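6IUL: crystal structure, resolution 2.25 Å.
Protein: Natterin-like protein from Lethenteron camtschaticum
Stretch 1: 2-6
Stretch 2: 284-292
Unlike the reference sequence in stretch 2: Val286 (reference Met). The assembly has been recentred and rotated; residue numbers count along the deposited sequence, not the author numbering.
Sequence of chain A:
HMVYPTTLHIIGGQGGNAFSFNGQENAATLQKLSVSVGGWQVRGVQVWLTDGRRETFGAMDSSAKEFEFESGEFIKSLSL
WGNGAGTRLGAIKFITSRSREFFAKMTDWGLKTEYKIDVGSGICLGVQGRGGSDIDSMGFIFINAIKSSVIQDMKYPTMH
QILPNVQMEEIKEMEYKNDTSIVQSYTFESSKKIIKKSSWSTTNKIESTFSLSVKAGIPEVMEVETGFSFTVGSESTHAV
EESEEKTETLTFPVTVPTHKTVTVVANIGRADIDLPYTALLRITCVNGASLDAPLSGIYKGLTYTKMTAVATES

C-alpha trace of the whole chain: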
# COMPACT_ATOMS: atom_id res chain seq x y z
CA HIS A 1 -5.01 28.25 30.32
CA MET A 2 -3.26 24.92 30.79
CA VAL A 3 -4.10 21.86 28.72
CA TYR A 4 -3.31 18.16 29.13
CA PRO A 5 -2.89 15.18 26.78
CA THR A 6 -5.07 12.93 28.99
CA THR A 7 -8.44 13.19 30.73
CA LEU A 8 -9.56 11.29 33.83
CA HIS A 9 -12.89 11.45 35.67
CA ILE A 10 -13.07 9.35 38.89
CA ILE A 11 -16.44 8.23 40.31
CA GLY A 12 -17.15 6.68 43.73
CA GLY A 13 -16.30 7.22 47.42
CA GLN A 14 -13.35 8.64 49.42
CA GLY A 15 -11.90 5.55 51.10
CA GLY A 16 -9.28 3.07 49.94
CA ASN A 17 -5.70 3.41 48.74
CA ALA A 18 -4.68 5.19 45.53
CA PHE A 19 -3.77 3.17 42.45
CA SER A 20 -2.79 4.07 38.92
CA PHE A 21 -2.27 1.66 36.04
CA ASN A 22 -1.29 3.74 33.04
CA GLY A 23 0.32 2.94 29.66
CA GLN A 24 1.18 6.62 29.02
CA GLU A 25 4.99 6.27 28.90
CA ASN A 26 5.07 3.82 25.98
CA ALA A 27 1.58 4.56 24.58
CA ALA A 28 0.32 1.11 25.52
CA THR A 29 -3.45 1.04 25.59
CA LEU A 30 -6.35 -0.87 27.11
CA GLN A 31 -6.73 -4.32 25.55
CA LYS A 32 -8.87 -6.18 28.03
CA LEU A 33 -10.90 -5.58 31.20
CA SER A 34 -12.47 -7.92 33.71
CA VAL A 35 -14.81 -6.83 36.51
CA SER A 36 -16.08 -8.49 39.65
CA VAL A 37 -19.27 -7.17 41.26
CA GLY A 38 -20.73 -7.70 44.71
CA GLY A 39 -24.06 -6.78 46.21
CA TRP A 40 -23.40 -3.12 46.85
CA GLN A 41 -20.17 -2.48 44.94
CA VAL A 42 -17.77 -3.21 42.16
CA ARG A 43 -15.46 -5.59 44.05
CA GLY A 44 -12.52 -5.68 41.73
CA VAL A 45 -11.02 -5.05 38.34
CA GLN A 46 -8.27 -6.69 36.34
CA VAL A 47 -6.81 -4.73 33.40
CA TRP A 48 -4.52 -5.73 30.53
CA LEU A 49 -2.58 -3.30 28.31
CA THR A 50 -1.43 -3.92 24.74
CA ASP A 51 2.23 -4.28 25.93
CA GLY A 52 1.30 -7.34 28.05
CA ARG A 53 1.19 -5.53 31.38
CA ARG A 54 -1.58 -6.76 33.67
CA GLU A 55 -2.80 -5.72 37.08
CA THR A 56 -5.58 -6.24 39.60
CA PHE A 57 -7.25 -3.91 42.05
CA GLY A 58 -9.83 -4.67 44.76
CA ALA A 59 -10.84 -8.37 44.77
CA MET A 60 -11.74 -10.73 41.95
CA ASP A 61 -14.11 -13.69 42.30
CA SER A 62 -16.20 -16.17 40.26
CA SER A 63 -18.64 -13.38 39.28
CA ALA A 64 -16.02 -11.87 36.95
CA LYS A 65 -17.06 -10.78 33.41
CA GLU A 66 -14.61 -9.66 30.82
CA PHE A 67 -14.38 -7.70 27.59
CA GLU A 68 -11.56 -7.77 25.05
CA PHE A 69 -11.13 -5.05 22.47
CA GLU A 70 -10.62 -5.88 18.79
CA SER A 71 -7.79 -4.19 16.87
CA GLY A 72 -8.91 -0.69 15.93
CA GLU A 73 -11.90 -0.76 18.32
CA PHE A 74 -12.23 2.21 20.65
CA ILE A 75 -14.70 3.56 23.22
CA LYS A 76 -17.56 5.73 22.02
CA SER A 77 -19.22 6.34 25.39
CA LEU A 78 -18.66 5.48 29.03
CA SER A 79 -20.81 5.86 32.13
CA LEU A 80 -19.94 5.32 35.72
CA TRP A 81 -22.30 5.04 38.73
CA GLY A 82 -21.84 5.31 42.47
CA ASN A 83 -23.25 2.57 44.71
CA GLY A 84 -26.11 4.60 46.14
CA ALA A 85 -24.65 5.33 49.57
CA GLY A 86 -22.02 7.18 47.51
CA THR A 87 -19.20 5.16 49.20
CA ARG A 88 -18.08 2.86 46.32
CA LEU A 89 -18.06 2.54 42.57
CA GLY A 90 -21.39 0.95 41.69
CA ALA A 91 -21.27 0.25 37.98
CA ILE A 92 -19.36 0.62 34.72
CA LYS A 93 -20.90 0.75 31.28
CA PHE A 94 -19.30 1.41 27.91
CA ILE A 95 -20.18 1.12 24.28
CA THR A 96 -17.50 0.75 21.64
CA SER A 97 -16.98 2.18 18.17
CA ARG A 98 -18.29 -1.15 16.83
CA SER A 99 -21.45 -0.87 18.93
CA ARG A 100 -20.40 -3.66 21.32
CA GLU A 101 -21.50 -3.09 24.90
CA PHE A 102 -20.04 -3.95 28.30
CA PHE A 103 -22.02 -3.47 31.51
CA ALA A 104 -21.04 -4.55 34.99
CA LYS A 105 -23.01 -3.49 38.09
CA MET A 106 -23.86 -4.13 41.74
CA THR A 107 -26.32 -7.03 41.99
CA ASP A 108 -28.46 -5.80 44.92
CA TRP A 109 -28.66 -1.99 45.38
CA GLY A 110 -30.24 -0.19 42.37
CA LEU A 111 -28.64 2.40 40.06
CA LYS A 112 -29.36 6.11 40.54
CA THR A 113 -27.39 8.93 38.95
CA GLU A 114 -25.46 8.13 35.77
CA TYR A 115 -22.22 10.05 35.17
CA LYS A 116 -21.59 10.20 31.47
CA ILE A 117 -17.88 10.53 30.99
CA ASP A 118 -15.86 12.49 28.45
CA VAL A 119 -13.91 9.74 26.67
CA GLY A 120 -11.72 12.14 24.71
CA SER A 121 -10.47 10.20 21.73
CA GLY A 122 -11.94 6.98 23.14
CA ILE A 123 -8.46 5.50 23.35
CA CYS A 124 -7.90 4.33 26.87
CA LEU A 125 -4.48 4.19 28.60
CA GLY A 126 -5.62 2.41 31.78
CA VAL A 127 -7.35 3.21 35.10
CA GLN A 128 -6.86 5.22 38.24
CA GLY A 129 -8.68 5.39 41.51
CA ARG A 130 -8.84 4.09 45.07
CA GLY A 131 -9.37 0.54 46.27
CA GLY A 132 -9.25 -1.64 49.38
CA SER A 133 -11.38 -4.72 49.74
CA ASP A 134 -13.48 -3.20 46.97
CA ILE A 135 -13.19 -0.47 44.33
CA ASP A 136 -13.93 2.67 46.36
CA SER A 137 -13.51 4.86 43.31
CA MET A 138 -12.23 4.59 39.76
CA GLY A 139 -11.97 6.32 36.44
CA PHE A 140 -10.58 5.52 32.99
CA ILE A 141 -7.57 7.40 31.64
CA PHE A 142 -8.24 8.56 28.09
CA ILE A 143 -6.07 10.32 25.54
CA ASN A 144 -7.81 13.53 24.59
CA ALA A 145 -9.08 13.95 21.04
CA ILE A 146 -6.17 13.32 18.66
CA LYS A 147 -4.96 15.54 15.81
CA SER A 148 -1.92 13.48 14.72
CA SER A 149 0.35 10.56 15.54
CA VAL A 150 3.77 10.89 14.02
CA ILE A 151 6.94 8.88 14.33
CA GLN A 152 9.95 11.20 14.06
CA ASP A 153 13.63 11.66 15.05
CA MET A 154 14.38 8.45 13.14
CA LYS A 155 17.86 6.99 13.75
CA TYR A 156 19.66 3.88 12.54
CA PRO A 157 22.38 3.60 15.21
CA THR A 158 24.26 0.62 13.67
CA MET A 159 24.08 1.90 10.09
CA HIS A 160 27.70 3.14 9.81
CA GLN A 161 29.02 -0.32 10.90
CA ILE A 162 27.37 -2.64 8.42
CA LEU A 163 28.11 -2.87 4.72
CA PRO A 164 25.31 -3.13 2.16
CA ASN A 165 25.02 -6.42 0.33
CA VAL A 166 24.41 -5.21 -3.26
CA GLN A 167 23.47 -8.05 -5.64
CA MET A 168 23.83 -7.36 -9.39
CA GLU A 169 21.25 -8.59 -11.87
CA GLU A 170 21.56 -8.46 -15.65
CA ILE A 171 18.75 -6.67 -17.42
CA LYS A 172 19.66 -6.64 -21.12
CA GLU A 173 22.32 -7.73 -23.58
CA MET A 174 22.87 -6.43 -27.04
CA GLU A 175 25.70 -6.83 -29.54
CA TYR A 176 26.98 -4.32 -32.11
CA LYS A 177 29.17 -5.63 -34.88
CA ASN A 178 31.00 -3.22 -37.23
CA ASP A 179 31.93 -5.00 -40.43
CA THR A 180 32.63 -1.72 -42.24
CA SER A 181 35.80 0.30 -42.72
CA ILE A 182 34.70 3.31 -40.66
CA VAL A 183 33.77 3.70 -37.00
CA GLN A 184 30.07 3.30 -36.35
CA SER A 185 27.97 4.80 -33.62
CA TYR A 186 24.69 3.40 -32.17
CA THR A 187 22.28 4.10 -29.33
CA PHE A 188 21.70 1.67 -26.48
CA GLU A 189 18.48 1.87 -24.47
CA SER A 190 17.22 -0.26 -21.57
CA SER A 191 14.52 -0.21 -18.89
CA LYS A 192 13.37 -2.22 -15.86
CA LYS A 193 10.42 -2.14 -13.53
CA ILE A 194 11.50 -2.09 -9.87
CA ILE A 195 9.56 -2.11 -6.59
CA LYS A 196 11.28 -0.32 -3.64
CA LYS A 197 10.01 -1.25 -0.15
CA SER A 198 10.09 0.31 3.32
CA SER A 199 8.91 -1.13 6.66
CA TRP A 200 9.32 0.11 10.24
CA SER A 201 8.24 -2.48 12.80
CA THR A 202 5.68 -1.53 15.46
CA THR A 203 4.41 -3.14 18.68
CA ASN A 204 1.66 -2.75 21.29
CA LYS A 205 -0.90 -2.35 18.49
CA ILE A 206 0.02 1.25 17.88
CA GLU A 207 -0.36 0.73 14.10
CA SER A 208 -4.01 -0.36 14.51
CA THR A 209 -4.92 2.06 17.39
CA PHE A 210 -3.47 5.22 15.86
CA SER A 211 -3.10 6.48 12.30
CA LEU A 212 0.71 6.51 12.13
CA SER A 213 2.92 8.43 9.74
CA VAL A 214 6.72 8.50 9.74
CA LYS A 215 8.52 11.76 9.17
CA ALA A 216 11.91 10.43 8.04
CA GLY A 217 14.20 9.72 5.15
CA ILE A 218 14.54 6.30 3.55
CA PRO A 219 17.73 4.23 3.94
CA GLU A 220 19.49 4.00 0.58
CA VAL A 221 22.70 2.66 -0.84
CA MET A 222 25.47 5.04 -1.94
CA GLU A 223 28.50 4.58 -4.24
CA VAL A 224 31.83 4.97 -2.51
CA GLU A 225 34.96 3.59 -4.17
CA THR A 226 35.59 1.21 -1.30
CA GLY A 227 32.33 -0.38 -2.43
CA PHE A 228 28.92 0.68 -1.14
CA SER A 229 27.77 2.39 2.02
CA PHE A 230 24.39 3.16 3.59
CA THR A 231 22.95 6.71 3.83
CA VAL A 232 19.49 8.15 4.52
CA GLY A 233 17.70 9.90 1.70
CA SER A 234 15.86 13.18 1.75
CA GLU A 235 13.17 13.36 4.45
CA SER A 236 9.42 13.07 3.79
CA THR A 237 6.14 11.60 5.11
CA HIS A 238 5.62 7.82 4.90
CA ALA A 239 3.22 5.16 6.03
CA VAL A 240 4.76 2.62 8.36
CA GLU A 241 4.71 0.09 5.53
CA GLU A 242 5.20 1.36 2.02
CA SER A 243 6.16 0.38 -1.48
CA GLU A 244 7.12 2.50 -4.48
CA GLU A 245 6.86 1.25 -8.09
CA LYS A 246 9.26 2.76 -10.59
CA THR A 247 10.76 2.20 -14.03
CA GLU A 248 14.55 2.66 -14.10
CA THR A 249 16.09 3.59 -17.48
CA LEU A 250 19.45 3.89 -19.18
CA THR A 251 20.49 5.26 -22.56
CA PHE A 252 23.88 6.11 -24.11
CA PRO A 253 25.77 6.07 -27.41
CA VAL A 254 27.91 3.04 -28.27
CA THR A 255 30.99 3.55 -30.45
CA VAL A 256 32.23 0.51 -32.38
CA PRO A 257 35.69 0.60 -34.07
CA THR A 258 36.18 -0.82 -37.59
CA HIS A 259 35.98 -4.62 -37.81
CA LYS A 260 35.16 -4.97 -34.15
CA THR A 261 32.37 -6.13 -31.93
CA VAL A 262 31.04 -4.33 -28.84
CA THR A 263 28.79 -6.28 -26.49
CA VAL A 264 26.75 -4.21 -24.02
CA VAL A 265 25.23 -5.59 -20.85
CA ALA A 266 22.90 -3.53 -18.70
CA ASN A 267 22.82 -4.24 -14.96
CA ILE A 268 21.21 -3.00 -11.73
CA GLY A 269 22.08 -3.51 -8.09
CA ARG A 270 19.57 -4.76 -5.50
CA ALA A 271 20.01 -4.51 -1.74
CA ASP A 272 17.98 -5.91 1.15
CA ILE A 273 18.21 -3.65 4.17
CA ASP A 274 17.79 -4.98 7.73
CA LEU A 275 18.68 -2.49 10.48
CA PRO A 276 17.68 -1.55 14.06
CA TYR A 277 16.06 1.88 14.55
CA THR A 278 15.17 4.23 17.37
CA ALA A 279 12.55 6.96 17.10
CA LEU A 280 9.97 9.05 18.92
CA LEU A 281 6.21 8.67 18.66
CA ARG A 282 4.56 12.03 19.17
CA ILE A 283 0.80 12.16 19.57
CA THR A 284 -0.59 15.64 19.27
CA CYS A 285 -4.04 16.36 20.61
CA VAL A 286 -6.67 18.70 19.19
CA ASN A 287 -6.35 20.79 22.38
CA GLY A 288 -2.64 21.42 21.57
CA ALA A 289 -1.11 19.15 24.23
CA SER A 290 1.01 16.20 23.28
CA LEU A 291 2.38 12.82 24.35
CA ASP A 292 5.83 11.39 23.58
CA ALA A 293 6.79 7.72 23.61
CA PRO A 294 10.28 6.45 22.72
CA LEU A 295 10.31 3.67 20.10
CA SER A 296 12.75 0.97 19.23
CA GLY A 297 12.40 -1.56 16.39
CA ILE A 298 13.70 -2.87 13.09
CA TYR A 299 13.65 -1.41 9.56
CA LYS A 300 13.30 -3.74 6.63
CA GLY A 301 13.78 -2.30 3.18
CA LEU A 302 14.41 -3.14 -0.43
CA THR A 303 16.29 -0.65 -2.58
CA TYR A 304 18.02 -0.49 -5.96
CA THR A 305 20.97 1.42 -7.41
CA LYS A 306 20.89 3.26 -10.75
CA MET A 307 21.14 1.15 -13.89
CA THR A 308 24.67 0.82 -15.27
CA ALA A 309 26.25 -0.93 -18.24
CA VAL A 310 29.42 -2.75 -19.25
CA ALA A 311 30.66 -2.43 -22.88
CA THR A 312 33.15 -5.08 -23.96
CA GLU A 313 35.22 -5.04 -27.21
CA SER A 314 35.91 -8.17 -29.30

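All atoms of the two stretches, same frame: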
# COMPACT_ATOMS: atom_id res chain seq x y z
N MET A 2 -4.00 26.15 31.03
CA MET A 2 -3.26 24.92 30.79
C MET A 2 -4.01 23.74 30.24
O MET A 2 -5.07 23.43 30.70
CB MET A 2 -2.58 24.49 32.06
CG MET A 2 -1.75 23.28 31.82
SD MET A 2 -0.09 23.59 32.36
CE MET A 2 0.86 22.88 31.04
N VAL A 3 -3.44 23.06 29.26
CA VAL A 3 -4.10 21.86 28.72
C VAL A 3 -3.26 20.61 28.90
O VAL A 3 -2.04 20.68 29.02
CB VAL A 3 -4.50 22.00 27.22
CG1 VAL A 3 -5.57 23.06 27.03
CG2 VAL A 3 -3.29 22.30 26.35
N TYR A 4 -3.93 19.45 28.87
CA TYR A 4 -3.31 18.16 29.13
C TYR A 4 -3.62 17.15 28.02
O TYR A 4 -4.66 17.22 27.36
CB TYR A 4 -3.78 17.62 30.49
CG TYR A 4 -3.53 18.57 31.64
CD1 TYR A 4 -2.31 18.58 32.31
CD2 TYR A 4 -4.51 19.50 32.04
CE1 TYR A 4 -2.07 19.46 33.35
CE2 TYR A 4 -4.28 20.37 33.10
CZ TYR A 4 -3.06 20.35 33.75
OH TYR A 4 -2.83 21.22 34.78
N PRO A 5 -2.70 16.21 27.79
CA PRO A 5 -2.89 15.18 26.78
C PRO A 5 -3.85 14.06 27.18
O PRO A 5 -4.28 13.31 26.29
CB PRO A 5 -1.47 14.61 26.60
CG PRO A 5 -0.80 14.84 27.91
CD PRO A 5 -1.38 16.11 28.47
N THR A 6 -4.17 13.95 28.48
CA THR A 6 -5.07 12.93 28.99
C THR A 6 -6.18 13.51 29.84
O THR A 6 -6.09 14.60 30.34
CB THR A 6 -4.36 11.85 29.81
OG1 THR A 6 -3.87 12.41 31.03
CG2 THR A 6 -3.21 11.26 29.09
N THR A 284 -0.15 14.30 19.03
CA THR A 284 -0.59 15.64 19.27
C THR A 284 -2.09 15.67 19.32
O THR A 284 -2.78 15.21 18.39
CB THR A 284 -0.05 16.58 18.18
OG1 THR A 284 1.39 16.45 18.13
CG2 THR A 284 -0.45 18.04 18.42
N CYS A 285 -2.61 16.24 20.41
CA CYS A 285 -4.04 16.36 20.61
C CYS A 285 -4.62 17.60 19.95
O CYS A 285 -3.91 18.59 19.74
CB CYS A 285 -4.35 16.40 22.11
SG CYS A 285 -3.90 14.92 22.98
N VAL A 286 -5.91 17.55 19.64
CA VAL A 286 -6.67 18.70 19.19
C VAL A 286 -6.53 19.90 20.13
O VAL A 286 -6.46 21.02 19.65
CB VAL A 286 -8.17 18.33 19.07
CG1 VAL A 286 -9.04 19.53 18.74
CG2 VAL A 286 -8.35 17.31 17.99
N ASN A 287 -6.46 19.68 21.45
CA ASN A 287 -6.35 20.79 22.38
C ASN A 287 -4.94 21.42 22.40
O ASN A 287 -4.71 22.36 23.11
CB ASN A 287 -6.77 20.39 23.81
CG ASN A 287 -5.83 19.39 24.45
OD1 ASN A 287 -4.72 19.11 23.95
ND2 ASN A 287 -6.24 18.86 25.59
N GLY A 288 -4.02 20.89 21.62
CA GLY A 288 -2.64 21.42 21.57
C GLY A 288 -1.63 20.70 22.44
O GLY A 288 -0.43 20.86 22.25
N ALA A 289 -2.07 19.87 23.39
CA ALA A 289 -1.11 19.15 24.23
C ALA A 289 -0.57 18.00 23.43
O ALA A 289 -1.08 17.71 22.36
CB ALA A 289 -1.76 18.67 25.55
N SER A 290 0.43 17.31 23.97
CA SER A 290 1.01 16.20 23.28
C SER A 290 1.59 15.14 24.24
O SER A 290 1.75 15.36 25.44
CB SER A 290 2.12 16.69 22.31
OG SER A 290 3.26 17.10 23.05
N LEU A 291 1.91 14.01 23.65
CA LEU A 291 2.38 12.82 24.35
C LEU A 291 3.53 12.20 23.55
O LEU A 291 3.38 11.89 22.36
CB LEU A 291 1.23 11.84 24.38
CG LEU A 291 1.21 10.81 25.47
CD1 LEU A 291 1.17 11.56 26.81
CD2 LEU A 291 0.01 9.91 25.29
N ASP A 292 4.66 12.00 24.20
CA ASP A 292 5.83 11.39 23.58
C ASP A 292 6.07 9.99 24.11
O ASP A 292 5.99 9.75 25.31
CB ASP A 292 7.05 12.25 23.84
CG ASP A 292 7.02 13.58 23.06
OD1 ASP A 292 6.06 13.84 22.30
OD2 ASP A 292 7.98 14.36 23.20

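The N-terminal segment lies against a tight turn between two strands nearly three hundred residues later, held by one side-chain-to-backbone hydrogen bond and a small apolar patch centred on Pro5 and Ala289. The contact is modest, burying 347 Å² over both sides, and no backbone-to-backbone hydrogen bond joins the two stretches.

The later stretch supplies a surface braced by its own hydrogen bonds. A type I turn runs from Cys285 to Gly288, closed by Gly288 N to Cys285 O at 3.0 Å, while Cys285 N donates to Ala289 O at 2.9 Å. Gly288 suits its position because, at phi 97°, a CB would be jammed against the carbonyl oxygen of Asn287.

Asn287 links this turn to the N-terminal segment. Its amide group offers both an acceptor and a donor: Asn287 OD1 accepts from Ala289 N at 2.8 Å, and Asn287 ND2 donates to Tyr4 O at 2.9 Å. Both bonds are nearly straight, so the side chain braces its own turn while satisfying a carbonyl of the partner. Tyr4 therefore contributes through its backbone; its CB points away from the turn.

Around this polar link the packing is apolar. Ala289 CB points toward the N-terminal segment, and this small methyl fits close against the backbone, 3.4 Å from Tyr4 C and 3.5 Å from Pro5 N. Ala289 CB also meets Val3 CG2 at 4.0 Å and Pro5 CD at 3.9 Å. The branched apolar side chain of Val3 lies against the turn, with Val3 CG2 also 3.5 Å from Asn287 O. Pro5, whose CA lies 5.0 Å from Ala289 CA, presents a compact ring backed by two buried side chains, apolar Leu291 and the thiol of Cys285: Pro5 CG reaches Leu291 CD1 at 4.0 Å, and Pro5 CB lies 4.4 Å from Cys285 SG. Lacking an amide hydrogen, Pro5 can offer no backbone donor here, and its ring contributes by van der Waals packing.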